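Local coordinates for protein putative adhesin (Komagataella phaffii, PDB 5FX8) that may act as a cell-wall adhesin in cell-cell interaction, contacting other proteins through salt bridges and hydrogen bonds, and is represented here by its N-terminal domain, at residues Ala1-Asp6 against Phe29-Ala34; Ala19-Trp24 against Val142-Leu147; Asp37-Gly42 against Gln99-Leu104; Ser121-Gln126 against Leu203-Asp208; Thr183-Gly188 against Val276-Asn281. One frame throughout, in Å; residues are numbered along the deposited sequence.

In the fold
From the N terminus, contact 1 closes the first loop, pairing strand 4-11 with strand 25-31. Contact 2 starts inside that loop and so crosses contact 1; its second segment comes only at 142-147, so a long excursion through the first cohesin-like domain lies between. Contact 3 is nested within this excursion and touches contact 1 on the same sheet. Contact 4 crosses contact 2 and reaches from the first domain into a loop of the second; the two contacts, about 9 Å apart between centres, are joined by backbone hydrogen bonds, Leu144 to Gly125 and Leu147 to Phe206. Contact 5 crosses contact 4 and closes a strand pair wholly within the second cohesin-like domain.

Contact 1 (Ala1-Asp6 against Phe29-Ala34); sequences AFPISD and FVFSTA
Ile4 faces Phe31 as a non-hydrogen-bonded antiparallel pair, the short strands 4-6 and 29-31 passing 4.8 Å apart with their directions at 122°, a strongly splayed pairing. Three backbone bonds join the two segments. Ser32 N donates to Pro3 O at 3.1 Å. Ser5 N reaches Val30 O at 3.1 Å, and Val30 N reaches Asp6 O at 3.0 Å. Ile4 and Phe31 lie side by side and point the same way, with Ile4 CG1 3.8 Å from Phe31 CE2. Pro3 brings its CG to the edge of the same ring, near CD2. The pair belongs to the first cohesin-like domain, where strand 25-31 runs between strands 4-11 and 101-114; the Phe31 ring also meets Phe92 edge-to-face and Phe314 with planes about 60° apart. Ahead of the strand, the peptide bond between Phe2 and Pro3 is cis, and Pro3 CB sits over the centre of the Phe2 ring, 3.8 Å above its plane. Phe2 CG is anti to the backbone N (chi1 179°). The Phe2 and Thr33 side chains cross at about a right angle, Phe2 CZ 3.5 Å from Thr33 CG2. Ser5 OG reaches across to Val30 CG1, whose residue lies on the face away from Ile4 and Phe31, while Ser32 OG turns to Glu105.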
# COMPACT_ATOMS: atom_id res chain seq x y z
N ALA C 1 -15.22 -48.96 -67.92
CA ALA C 1 -15.11 -48.94 -66.47
C ALA C 1 -16.27 -49.71 -65.88
O ALA C 1 -16.20 -50.13 -64.74
CB ALA C 1 -15.10 -47.50 -65.93
N PHE C 2 -17.33 -49.87 -66.66
CA PHE C 2 -18.49 -50.66 -66.25
C PHE C 2 -18.03 -52.00 -65.70
O PHE C 2 -17.16 -52.65 -66.28
CB PHE C 2 -19.45 -50.85 -67.41
CG PHE C 2 -20.66 -51.66 -67.07
CD1 PHE C 2 -20.63 -53.04 -67.12
CD2 PHE C 2 -21.83 -51.04 -66.73
CE1 PHE C 2 -21.74 -53.77 -66.80
CE2 PHE C 2 -22.95 -51.77 -66.43
CZ PHE C 2 -22.90 -53.13 -66.46
N PRO C 3 -18.61 -52.44 -64.59
CA PRO C 3 -19.72 -51.82 -63.87
C PRO C 3 -19.33 -50.79 -62.79
O PRO C 3 -20.10 -50.56 -61.87
CB PRO C 3 -20.39 -53.02 -63.24
CG PRO C 3 -19.26 -53.94 -62.95
CD PRO C 3 -18.31 -53.78 -64.08
N ILE C 4 -18.16 -50.16 -62.89
CA ILE C 4 -17.87 -49.08 -61.96
C ILE C 4 -18.68 -47.86 -62.37
O ILE C 4 -18.54 -47.38 -63.49
CB ILE C 4 -16.38 -48.76 -61.94
CG1 ILE C 4 -15.60 -49.90 -61.32
CG2 ILE C 4 -16.14 -47.45 -61.21
CD1 ILE C 4 -14.15 -49.64 -61.26
N SER C 5 -19.52 -47.36 -61.46
CA SER C 5 -20.34 -46.18 -61.74
C SER C 5 -19.77 -44.90 -61.15
O SER C 5 -20.17 -43.81 -61.58
CB SER C 5 -21.76 -46.37 -61.20
OG SER C 5 -21.77 -46.74 -59.84
N ASP C 6 -18.87 -45.01 -60.18
CA ASP C 6 -18.38 -43.85 -59.47
C ASP C 6 -17.19 -44.26 -58.62
O ASP C 6 -17.08 -45.42 -58.22
CB ASP C 6 -19.45 -43.23 -58.59
CG ASP C 6 -19.17 -41.81 -58.31
OD1 ASP C 6 -18.24 -41.29 -58.96
OD2 ASP C 6 -19.89 -41.22 -57.49
N PHE C 29 -15.14 -47.54 -54.33
CA PHE C 29 -15.39 -47.96 -55.71
C PHE C 29 -16.81 -48.49 -55.78
O PHE C 29 -17.10 -49.57 -55.28
CB PHE C 29 -14.37 -49.01 -56.16
CG PHE C 29 -12.96 -48.51 -56.18
CD1 PHE C 29 -12.17 -48.59 -55.04
CD2 PHE C 29 -12.44 -47.92 -57.31
CE1 PHE C 29 -10.88 -48.12 -55.04
CE2 PHE C 29 -11.15 -47.45 -57.32
CZ PHE C 29 -10.37 -47.55 -56.18
N VAL C 30 -17.69 -47.71 -56.35
CA VAL C 30 -19.10 -48.05 -56.42
C VAL C 30 -19.34 -48.92 -57.64
O VAL C 30 -18.87 -48.60 -58.73
CB VAL C 30 -19.97 -46.78 -56.47
CG1 VAL C 30 -21.45 -47.11 -56.55
CG2 VAL C 30 -19.69 -45.95 -55.27
N PHE C 31 -20.06 -50.02 -57.45
CA PHE C 31 -20.41 -50.96 -58.50
C PHE C 31 -21.91 -51.01 -58.65
O PHE C 31 -22.63 -51.22 -57.67
CB PHE C 31 -19.88 -52.36 -58.20
CG PHE C 31 -18.38 -52.47 -58.23
CD1 PHE C 31 -17.62 -52.13 -57.15
CD2 PHE C 31 -17.74 -52.96 -59.35
CE1 PHE C 31 -16.27 -52.25 -57.17
CE2 PHE C 31 -16.40 -53.09 -59.37
CZ PHE C 31 -15.66 -52.72 -58.28
N SER C 32 -22.39 -50.82 -59.87
CA SER C 32 -23.82 -50.83 -60.15
C SER C 32 -24.06 -51.31 -61.57
O SER C 32 -23.17 -51.31 -62.41
CB SER C 32 -24.45 -49.45 -59.96
OG SER C 32 -25.81 -49.46 -60.31
N THR C 33 -25.28 -51.76 -61.81
CA THR C 33 -25.74 -52.10 -63.15
C THR C 33 -27.14 -51.54 -63.31
O THR C 33 -28.03 -51.84 -62.51
CB THR C 33 -25.70 -53.62 -63.37
OG1 THR C 33 -26.33 -54.27 -62.26
CG2 THR C 33 -24.31 -54.10 -63.41
N ALA C 34 -27.32 -50.66 -64.29
CA ALA C 34 -28.65 -50.18 -64.66
C ALA C 34 -28.85 -50.07 -66.17
O ALA C 34 -29.97 -49.80 -66.60
CB ALA C 34 -28.93 -48.81 -64.02

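Contact 2 (Ala19-Trp24 against Val142-Leu147); sequences AYLSDW and VDLVAL
Ala19 pairs with Leu144 as a parallel bridge, its N donating to Asp143 O at 3.1 Å and its O accepting from Val145 N at 3.0 Å. Strand 18-19 is thereby added to strand 137-144 at the border of a small mixed sheet, and the chain leaves through a type I turn from Tyr20 to Asp23. Beyond the bridge Tyr20 does most of the touching. Its CB starts out away from the other segment, and CG is anti to the carbonyl carbon (chi1 -69°); the end of the ring comes nearer again. CG lies 4.1 Å from Leu147 CD1, a methyl that sits over the ring centre in a CH-pi contact, 3.7 Å from the centroid and 7° off the normal; CD2 and CE2 meet the same methyl. At the ring edge CD1 approaches Val145 O, and CE1 meets Ala146 O at 3.6 Å. Val145 CG1 touches CE1 too. CZ rests on Leu147 CD1, and OH at the tip is hydrogen-bonded to Asp148 N. Leu21 CD2 touches Leu144 CD1 at 3.6 Å. Asp23 OD2 accepts Tyr20 N from above its carboxylate plane, bonds to Ser11 OG and forms a salt bridge with Arg13 NE; Arg13 makes a cation-pi contact with the Tyr20 ring. Two backbone bonds thus fix the strand edge, while the buried tyrosine packs on Leu147 and Val145 with its hydroxyl satisfied.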
# COMPACT_ATOMS: atom_id res chain seq x y z
N ALA C 19 -10.77 -32.29 -45.23
CA ALA C 19 -9.84 -33.25 -44.68
C ALA C 19 -8.58 -32.55 -44.23
O ALA C 19 -8.24 -31.48 -44.74
CB ALA C 19 -9.49 -34.32 -45.71
N TYR C 20 -7.90 -33.15 -43.26
CA TYR C 20 -6.53 -32.81 -42.89
C TYR C 20 -5.55 -33.58 -43.77
O TYR C 20 -5.87 -34.62 -44.33
CB TYR C 20 -6.26 -33.14 -41.43
CG TYR C 20 -6.97 -32.30 -40.45
CD1 TYR C 20 -7.40 -31.02 -40.78
CD2 TYR C 20 -7.23 -32.75 -39.18
CE1 TYR C 20 -8.05 -30.23 -39.87
CE2 TYR C 20 -7.89 -31.96 -38.25
CZ TYR C 20 -8.30 -30.71 -38.61
OH TYR C 20 -8.96 -29.92 -37.72
N LEU C 21 -4.33 -33.06 -43.87
CA LEU C 21 -3.34 -33.79 -44.63
C LEU C 21 -3.03 -35.12 -43.99
O LEU C 21 -2.49 -36.00 -44.66
CB LEU C 21 -2.06 -32.97 -44.75
CG LEU C 21 -2.07 -31.71 -45.60
CD1 LEU C 21 -0.73 -31.03 -45.47
CD2 LEU C 21 -2.34 -32.07 -47.03
N SER C 22 -3.36 -35.28 -42.71
CA SER C 22 -3.01 -36.46 -41.94
C SER C 22 -4.12 -37.51 -41.91
O SER C 22 -3.94 -38.55 -41.28
CB SER C 22 -2.67 -36.05 -40.50
OG SER C 22 -3.82 -35.63 -39.79
N ASP C 23 -5.23 -37.26 -42.60
CA ASP C 23 -6.42 -38.07 -42.49
C ASP C 23 -6.30 -39.38 -43.27
O ASP C 23 -5.53 -39.51 -44.22
CB ASP C 23 -7.62 -37.29 -42.99
CG ASP C 23 -8.05 -36.24 -42.02
OD1 ASP C 23 -7.55 -36.26 -40.87
OD2 ASP C 23 -8.91 -35.43 -42.40
N TRP C 24 -7.08 -40.36 -42.82
CA TRP C 24 -7.43 -41.51 -43.64
C TRP C 24 -8.50 -41.09 -44.63
O TRP C 24 -9.53 -40.53 -44.24
CB TRP C 24 -7.96 -42.67 -42.79
CG TRP C 24 -6.99 -43.34 -41.90
CD1 TRP C 24 -6.87 -43.18 -40.56
CD2 TRP C 24 -6.03 -44.33 -42.27
NE1 TRP C 24 -5.87 -43.98 -40.06
CE2 TRP C 24 -5.34 -44.70 -41.10
CE3 TRP C 24 -5.66 -44.92 -43.48
CZ2 TRP C 24 -4.32 -45.64 -41.10
CZ3 TRP C 24 -4.64 -45.84 -43.48
CH2 TRP C 24 -3.99 -46.20 -42.31
N VAL C 142 -11.42 -33.06 -52.95
CA VAL C 142 -11.36 -32.89 -51.50
C VAL C 142 -10.65 -31.58 -51.16
O VAL C 142 -9.65 -31.22 -51.79
CB VAL C 142 -10.66 -34.11 -50.87
CG1 VAL C 142 -9.98 -33.73 -49.58
CG2 VAL C 142 -11.67 -35.20 -50.63
N ASP C 143 -11.16 -30.87 -50.16
CA ASP C 143 -10.55 -29.63 -49.69
C ASP C 143 -9.56 -29.90 -48.56
O ASP C 143 -9.95 -30.36 -47.49
CB ASP C 143 -11.64 -28.67 -49.21
CG ASP C 143 -11.15 -27.24 -49.09
OD1 ASP C 143 -10.26 -26.84 -49.87
OD2 ASP C 143 -11.68 -26.50 -48.24
N LEU C 144 -8.28 -29.60 -48.80
CA LEU C 144 -7.23 -29.82 -47.81
C LEU C 144 -7.17 -28.61 -46.89
O LEU C 144 -6.54 -27.60 -47.19
CB LEU C 144 -5.89 -30.10 -48.48
CG LEU C 144 -5.87 -31.37 -49.35
CD1 LEU C 144 -4.50 -31.61 -49.92
CD2 LEU C 144 -6.36 -32.61 -48.62
N VAL C 145 -7.79 -28.74 -45.77
CA VAL C 145 -8.05 -27.66 -44.85
C VAL C 145 -6.97 -27.61 -43.77
O VAL C 145 -6.33 -28.62 -43.44
CB VAL C 145 -9.45 -27.88 -44.26
CG1 VAL C 145 -9.38 -28.82 -43.07
CG2 VAL C 145 -10.07 -26.59 -43.92
N ALA C 146 -6.76 -26.42 -43.22
CA ALA C 146 -5.83 -26.22 -42.12
C ALA C 146 -6.49 -26.61 -40.80
O ALA C 146 -7.71 -26.73 -40.69
CB ALA C 146 -5.38 -24.77 -42.03
N LEU C 147 -5.65 -26.79 -39.80
CA LEU C 147 -6.11 -27.31 -38.53
C LEU C 147 -7.20 -26.42 -37.96
O LEU C 147 -7.13 -25.20 -38.04
CB LEU C 147 -4.94 -27.41 -37.56
CG LEU C 147 -4.35 -28.75 -37.13
CD1 LEU C 147 -4.60 -29.82 -38.14
CD2 LEU C 147 -2.87 -28.57 -36.91

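Contact 3 (Asp37-Gly42 against Gln99-Leu104); sequences DETIAG and QVITDL
Val100, whose CG1 packs 3.7 Å from Glu38 CB, is held by a backbone hydrogen bond to Val320, the C-terminal residue of this chain; between the two segments themselves no hydrogen bond forms, and the loop 37-42 lies against 99-104 by van der Waals packing. Just beyond, Thr102 and Asp103 both face Ala318, a classic beta bulge at the start of strand 101-114 in the first cohesin-like domain. Glu38 crosses Val100 at about a right angle, and its chain is bent at chi2; OE1 lies 4.1 Å from Val100 CG2. Thr39 crosses Ile101 obliquely, its CG2 lying 3.5 Å from Ile101 CB and 3.8 Å from Ile101 CG2. Next along the loop, Ala41 covers the tip of Ile101. Ile101 CG1 is anti to the carbonyl carbon (chi1 -83°), and a bend at chi2 of 72° puts CD1 next to Ala41 CB. Ala41 also touches Phe94 of strand 89-94, and Ile101 touches Phe317 of strand 312-319. Two carbonyl pairs, Glu38 O with Ile101 O and Ala41 O with Gln99 O, are modelled closer than two acceptors should be, leaving the exact path of the loop doubtful. Gly42 N, in the cis peptide bond after Ala41, lies 3.8 Å from Ile101 CD1.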
# COMPACT_ATOMS: atom_id res chain seq x y z
N ASP C 37 -25.36 -54.17 -69.87
CA ASP C 37 -24.12 -54.85 -70.19
C ASP C 37 -24.09 -56.20 -69.49
O ASP C 37 -24.80 -56.45 -68.51
CB ASP C 37 -22.91 -54.03 -69.75
CG ASP C 37 -22.65 -52.82 -70.63
OD1 ASP C 37 -23.58 -52.02 -70.88
OD2 ASP C 37 -21.48 -52.67 -71.06
N GLU C 38 -23.24 -57.09 -69.99
CA GLU C 38 -23.21 -58.44 -69.46
C GLU C 38 -22.13 -58.65 -68.40
O GLU C 38 -22.25 -59.59 -67.61
CB GLU C 38 -23.00 -59.44 -70.60
CG GLU C 38 -22.03 -58.97 -71.69
CD GLU C 38 -20.63 -59.56 -71.54
OE1 GLU C 38 -20.47 -60.54 -70.79
OE2 GLU C 38 -19.70 -59.04 -72.19
N THR C 39 -21.14 -57.76 -68.34
CA THR C 39 -19.88 -57.93 -67.61
C THR C 39 -19.33 -59.35 -67.71
O THR C 39 -19.82 -60.31 -67.10
CB THR C 39 -19.98 -57.47 -66.15
OG1 THR C 39 -18.68 -57.53 -65.56
CG2 THR C 39 -20.90 -58.31 -65.32
N ILE C 40 -18.25 -59.48 -68.48
CA ILE C 40 -17.72 -60.76 -68.93
C ILE C 40 -17.29 -61.61 -67.74
O ILE C 40 -16.69 -62.67 -67.92
CB ILE C 40 -16.56 -60.56 -69.92
CG1 ILE C 40 -15.68 -59.37 -69.52
CG2 ILE C 40 -17.06 -60.45 -71.37
CD1 ILE C 40 -14.38 -59.28 -70.28
N ALA C 41 -17.61 -61.18 -66.53
CA ALA C 41 -17.10 -61.83 -65.32
C ALA C 41 -17.53 -63.32 -65.25
O ALA C 41 -18.43 -63.65 -66.00
CB ALA C 41 -17.55 -61.05 -64.11
N GLY C 42 -16.94 -64.23 -64.44
CA GLY C 42 -15.79 -64.06 -63.55
C GLY C 42 -14.55 -63.63 -64.26
O GLY C 42 -14.48 -62.49 -64.62
N GLN C 99 -18.86 -67.29 -66.81
CA GLN C 99 -20.21 -67.26 -66.23
C GLN C 99 -20.63 -65.80 -66.10
O GLN C 99 -20.36 -65.16 -65.09
CB GLN C 99 -20.24 -67.94 -64.88
CG GLN C 99 -20.94 -69.27 -64.84
CD GLN C 99 -21.55 -69.57 -63.49
OE1 GLN C 99 -21.18 -69.02 -62.49
NE2 GLN C 99 -22.51 -70.44 -63.47
N VAL C 100 -21.32 -65.30 -67.13
CA VAL C 100 -21.85 -63.94 -67.18
C VAL C 100 -22.53 -63.53 -65.87
O VAL C 100 -23.32 -64.29 -65.31
CB VAL C 100 -22.83 -63.82 -68.36
CG1 VAL C 100 -23.44 -62.45 -68.43
CG2 VAL C 100 -22.13 -64.12 -69.65
N ILE C 101 -22.22 -62.33 -65.37
CA ILE C 101 -22.88 -61.78 -64.19
C ILE C 101 -23.97 -60.84 -64.66
O ILE C 101 -23.71 -59.91 -65.42
CB ILE C 101 -21.88 -61.04 -63.28
CG1 ILE C 101 -21.13 -61.99 -62.36
CG2 ILE C 101 -22.60 -60.10 -62.37
CD1 ILE C 101 -20.14 -62.80 -63.02
N THR C 102 -25.20 -61.07 -64.21
CA THR C 102 -26.30 -60.22 -64.65
C THR C 102 -26.48 -58.99 -63.78
O THR C 102 -26.78 -57.91 -64.29
CB THR C 102 -27.59 -61.03 -64.66
OG1 THR C 102 -28.13 -61.06 -63.34
CG2 THR C 102 -27.31 -62.44 -65.08
N ASP C 103 -26.30 -59.12 -62.46
CA ASP C 103 -26.54 -58.04 -61.52
C ASP C 103 -25.34 -57.86 -60.61
O ASP C 103 -24.73 -58.83 -60.16
CB ASP C 103 -27.78 -58.29 -60.67
CG ASP C 103 -29.05 -58.33 -61.48
OD1 ASP C 103 -29.05 -57.75 -62.59
OD2 ASP C 103 -30.03 -58.93 -61.02
N LEU C 104 -25.01 -56.60 -60.33
CA LEU C 104 -23.90 -56.28 -59.43
C LEU C 104 -24.21 -54.96 -58.74
O LEU C 104 -24.33 -53.94 -59.42
CB LEU C 104 -22.59 -56.17 -60.20
CG LEU C 104 -21.36 -56.91 -59.66
CD1 LEU C 104 -20.11 -56.07 -59.82
CD2 LEU C 104 -21.52 -57.38 -58.22

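Contact 4 (Ser121-Gln126 against Leu203-Asp208); sequences SASPGQ and LNEFGD
Pro124 meets Phe206 tip to tip, joining a loop of the first cohesin-like domain to a type I beta turn, Asn204 to Gly207, in the second. The apolar part is a CH-pi contact. Pro124 CG lies 3.9 Å from the Phe206 centroid, 23° off the ring normal and offset toward the rim, while CD comes over the same face, 3.5 Å from CZ. Phe206 CG stands beside the backbone N (chi1 -83°), and the end of the ring comes nearer to the proline. At the ring edge the partner is polar: Ala122 O lies near the ring plane, 3.4 Å from CE2. Leu21 also touches both Ala122 and Phe206. Among the polar side chains the approach is looser. The Glu205 chain runs extended beyond CG and brings OE2 to 3.7 Å from Ser123 OG, with OE1 near Pro124 CD; no hydrogen bond crosses between the segments. Within 203-208, hydrogen bonds hold the turn. Asn204 N bonds to Asp208 O across its base, and Gly207 N to Asn204 O within it. Asn204 makes an Asx turn, its OD1 accepting from Phe206 N at 2.8 Å, and takes Asp208 N at 3.1 Å from the opposite face of its amide plane.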
# COMPACT_ATOMS: atom_id res chain seq x y z
N SER C 121 4.97 -30.55 -49.72
CA SER C 121 4.80 -29.39 -50.57
C SER C 121 3.34 -29.10 -50.87
O SER C 121 3.05 -28.31 -51.77
CB SER C 121 5.57 -29.60 -51.87
OG SER C 121 5.16 -30.81 -52.47
N ALA C 122 2.41 -29.71 -50.15
CA ALA C 122 1.01 -29.43 -50.42
C ALA C 122 0.63 -28.05 -49.90
O ALA C 122 1.28 -27.49 -49.01
CB ALA C 122 0.11 -30.48 -49.79
N SER C 123 -0.44 -27.51 -50.45
CA SER C 123 -0.99 -26.23 -50.04
C SER C 123 -2.50 -26.35 -49.99
O SER C 123 -3.08 -27.13 -50.74
CB SER C 123 -0.60 -25.10 -51.01
OG SER C 123 0.80 -24.85 -51.01
N PRO C 124 -3.16 -25.59 -49.11
CA PRO C 124 -4.62 -25.63 -49.09
C PRO C 124 -5.13 -25.02 -50.37
O PRO C 124 -4.42 -24.20 -50.93
CB PRO C 124 -4.99 -24.76 -47.88
CG PRO C 124 -3.72 -24.57 -47.12
CD PRO C 124 -2.61 -24.67 -48.11
N GLY C 125 -6.31 -25.39 -50.84
CA GLY C 125 -7.14 -26.38 -50.21
C GLY C 125 -7.57 -27.47 -51.18
O GLY C 125 -7.10 -28.61 -51.07
N GLN C 126 -8.42 -27.11 -52.14
CA GLN C 126 -9.04 -28.08 -53.03
C GLN C 126 -8.00 -28.85 -53.83
O GLN C 126 -7.11 -28.27 -54.45
CB GLN C 126 -9.99 -27.38 -53.98
CG GLN C 126 -10.25 -28.17 -55.23
CD GLN C 126 -11.70 -28.13 -55.63
OE1 GLN C 126 -12.55 -27.75 -54.84
NE2 GLN C 126 -11.99 -28.53 -56.87
N LEU C 203 2.39 -20.90 -36.07
CA LEU C 203 1.46 -21.60 -36.96
C LEU C 203 1.80 -21.34 -38.41
O LEU C 203 2.00 -20.19 -38.81
CB LEU C 203 -0.00 -21.21 -36.70
CG LEU C 203 -0.54 -21.51 -35.32
CD1 LEU C 203 -2.05 -21.59 -35.34
CD2 LEU C 203 0.05 -22.80 -34.80
N ASN C 204 1.87 -22.41 -39.21
CA ASN C 204 2.13 -22.31 -40.64
C ASN C 204 0.82 -22.18 -41.41
O ASN C 204 -0.24 -21.91 -40.84
CB ASN C 204 2.95 -23.50 -41.12
CG ASN C 204 2.27 -24.82 -40.87
OD1 ASN C 204 1.04 -24.94 -40.88
ND2 ASN C 204 3.08 -25.84 -40.63
N GLU C 205 0.86 -22.38 -42.72
CA GLU C 205 -0.35 -22.14 -43.48
C GLU C 205 -1.39 -23.23 -43.25
O GLU C 205 -2.57 -23.02 -43.55
CB GLU C 205 -0.02 -21.97 -44.95
CG GLU C 205 0.95 -23.01 -45.48
CD GLU C 205 1.01 -23.03 -47.01
OE1 GLU C 205 0.34 -22.20 -47.66
OE2 GLU C 205 1.74 -23.89 -47.56
N PHE C 206 -0.99 -24.37 -42.70
CA PHE C 206 -1.92 -25.43 -42.33
C PHE C 206 -2.25 -25.42 -40.85
O PHE C 206 -2.79 -26.40 -40.34
CB PHE C 206 -1.35 -26.78 -42.72
CG PHE C 206 -1.59 -27.15 -44.14
CD1 PHE C 206 -2.85 -27.54 -44.55
CD2 PHE C 206 -0.57 -27.11 -45.06
CE1 PHE C 206 -3.08 -27.88 -45.84
CE2 PHE C 206 -0.80 -27.46 -46.37
CZ PHE C 206 -2.06 -27.85 -46.76
N GLY C 207 -1.96 -24.32 -40.16
CA GLY C 207 -2.34 -24.20 -38.77
C GLY C 207 -1.50 -24.99 -37.79
O GLY C 207 -1.89 -25.12 -36.64
N ASP C 208 -0.35 -25.50 -38.21
CA ASP C 208 0.44 -26.41 -37.40
C ASP C 208 1.75 -25.75 -36.96
O ASP C 208 2.15 -24.70 -37.47
CB ASP C 208 0.75 -27.69 -38.18
CG ASP C 208 0.85 -28.91 -37.28
OD1 ASP C 208 0.86 -28.74 -36.04
OD2 ASP C 208 0.93 -30.03 -37.82

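Contact 5 (Thr183-Gly188 against Val276-Asn281); sequences TVQTPG and VQNVVN
An antiparallel strand pair in one of the two five-stranded sheets of the second cohesin-like domain brings Thr183-Thr186 against Gln277-Val280, the segment axes 4.9 Å apart and 174° between directions. Val184 and Val279 form a hydrogen-bonded pair, with Val184 N to Val279 O at 3.2 Å and Val279 N to Val184 O at 3.1 Å. Thr186 and Gln277 repeat this two residues along: Thr186 N reaches Gln277 O at 3.3 Å and Gln277 N reaches Thr186 O at 3.2 Å. Between and beside these lie the non-hydrogen-bonded pairs Gln185 with Asn278 and Thr183 with Val280, where CA-H groups of Thr183 and Asn278 point at carbonyl oxygens, that of Gln185 less directly. One face of the pair carries Thr183, Gln185, Asn278 and Val280 and turns toward strand 162-170 of the other sheet, consistent with a beta sandwich. There Trp165 packs on Asn278, and Val167 on Val280. Thr183 CG2, anti to the backbone N, touches two residues of the facing strand, Val280 through CG2 (3.5 Å) and Asn278 through ND2 (3.3 Å). Asn278 CG is also anti to the backbone N (chi1 179°), and its OD1 is taken by Lys154 NZ, whose charge could polarise the amide. The opposite face bears Val184, Thr186, Gln277 and Val279, and on it the two valines point the same way. Where the strand 183-186 ends in a cis peptide bond, Pro187 crosses Val276 obliquely, its CD 3.9 Å from Val276 CG2.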
# COMPACT_ATOMS: atom_id res chain seq x y z
N THR C 183 -7.98 -38.61 -20.58
CA THR C 183 -7.96 -39.57 -21.67
C THR C 183 -8.21 -40.96 -21.11
O THR C 183 -7.65 -41.31 -20.07
CB THR C 183 -6.61 -39.59 -22.39
OG1 THR C 183 -6.09 -38.27 -22.49
CG2 THR C 183 -6.75 -40.14 -23.80
N VAL C 184 -9.03 -41.76 -21.80
CA VAL C 184 -9.11 -43.19 -21.56
C VAL C 184 -8.92 -43.93 -22.88
O VAL C 184 -9.42 -43.50 -23.92
CB VAL C 184 -10.44 -43.58 -20.89
CG1 VAL C 184 -10.71 -42.70 -19.78
CG2 VAL C 184 -11.56 -43.51 -21.83
N GLN C 185 -8.19 -45.04 -22.83
CA GLN C 185 -7.96 -45.79 -24.05
C GLN C 185 -7.76 -47.27 -23.75
O GLN C 185 -7.24 -47.63 -22.69
CB GLN C 185 -6.76 -45.21 -24.80
CG GLN C 185 -5.70 -46.20 -25.06
CD GLN C 185 -4.64 -45.71 -25.97
OE1 GLN C 185 -3.73 -46.46 -26.31
NE2 GLN C 185 -4.73 -44.46 -26.37
N THR C 186 -8.21 -48.12 -24.67
CA THR C 186 -7.93 -49.56 -24.63
C THR C 186 -7.51 -49.94 -26.02
O THR C 186 -8.12 -49.49 -26.98
CB THR C 186 -9.15 -50.42 -24.22
OG1 THR C 186 -10.18 -50.26 -25.20
CG2 THR C 186 -9.69 -50.00 -22.90
N PRO C 187 -6.50 -50.80 -26.16
CA PRO C 187 -5.76 -51.51 -25.12
C PRO C 187 -4.40 -50.93 -24.76
O PRO C 187 -3.66 -51.61 -24.06
CB PRO C 187 -5.54 -52.86 -25.75
CG PRO C 187 -5.26 -52.51 -27.16
CD PRO C 187 -6.21 -51.38 -27.48
N GLY C 188 -4.06 -49.74 -25.23
CA GLY C 188 -2.70 -49.25 -25.04
C GLY C 188 -2.31 -49.10 -23.57
O GLY C 188 -3.11 -49.19 -22.65
N VAL C 276 -7.27 -48.83 -31.95
CA VAL C 276 -7.25 -48.32 -30.58
C VAL C 276 -8.43 -47.37 -30.38
O VAL C 276 -8.59 -46.41 -31.13
CB VAL C 276 -5.92 -47.60 -30.27
CG1 VAL C 276 -6.08 -46.57 -29.20
CG2 VAL C 276 -4.90 -48.57 -29.83
N GLN C 277 -9.26 -47.64 -29.36
CA GLN C 277 -10.31 -46.71 -28.96
C GLN C 277 -9.72 -45.68 -27.99
O GLN C 277 -8.97 -46.04 -27.08
CB GLN C 277 -11.49 -47.43 -28.32
CG GLN C 277 -12.03 -48.58 -29.14
CD GLN C 277 -12.59 -48.12 -30.48
OE1 GLN C 277 -13.45 -47.23 -30.54
NE2 GLN C 277 -12.09 -48.71 -31.57
N ASN C 278 -10.05 -44.41 -28.22
CA ASN C 278 -9.48 -43.33 -27.42
C ASN C 278 -10.45 -42.18 -27.32
O ASN C 278 -10.90 -41.67 -28.34
CB ASN C 278 -8.17 -42.82 -28.02
CG ASN C 278 -7.59 -41.68 -27.22
OD1 ASN C 278 -8.08 -40.56 -27.26
ND2 ASN C 278 -6.54 -41.97 -26.49
N VAL C 279 -10.72 -41.73 -26.10
CA VAL C 279 -11.52 -40.53 -25.89
C VAL C 279 -10.71 -39.53 -25.10
O VAL C 279 -9.87 -39.91 -24.27
CB VAL C 279 -12.84 -40.86 -25.19
CG1 VAL C 279 -12.56 -41.40 -23.84
CG2 VAL C 279 -13.68 -39.63 -25.08
N VAL C 280 -10.92 -38.25 -25.37
CA VAL C 280 -10.31 -37.16 -24.64
C VAL C 280 -11.41 -36.18 -24.31
O VAL C 280 -11.97 -35.55 -25.21
CB VAL C 280 -9.21 -36.47 -25.43
CG1 VAL C 280 -8.78 -35.24 -24.70
CG2 VAL C 280 -8.05 -37.36 -25.58
N ASN C 281 -11.72 -36.04 -23.03
CA ASN C 281 -12.64 -35.01 -22.58
C ASN C 281 -11.84 -33.77 -22.22
O ASN C 281 -10.87 -33.85 -21.47
CB ASN C 281 -13.44 -35.50 -21.38
CG ASN C 281 -14.03 -36.86 -21.61
OD1 ASN C 281 -13.37 -37.88 -21.45
ND2 ASN C 281 -15.30 -36.87 -22.00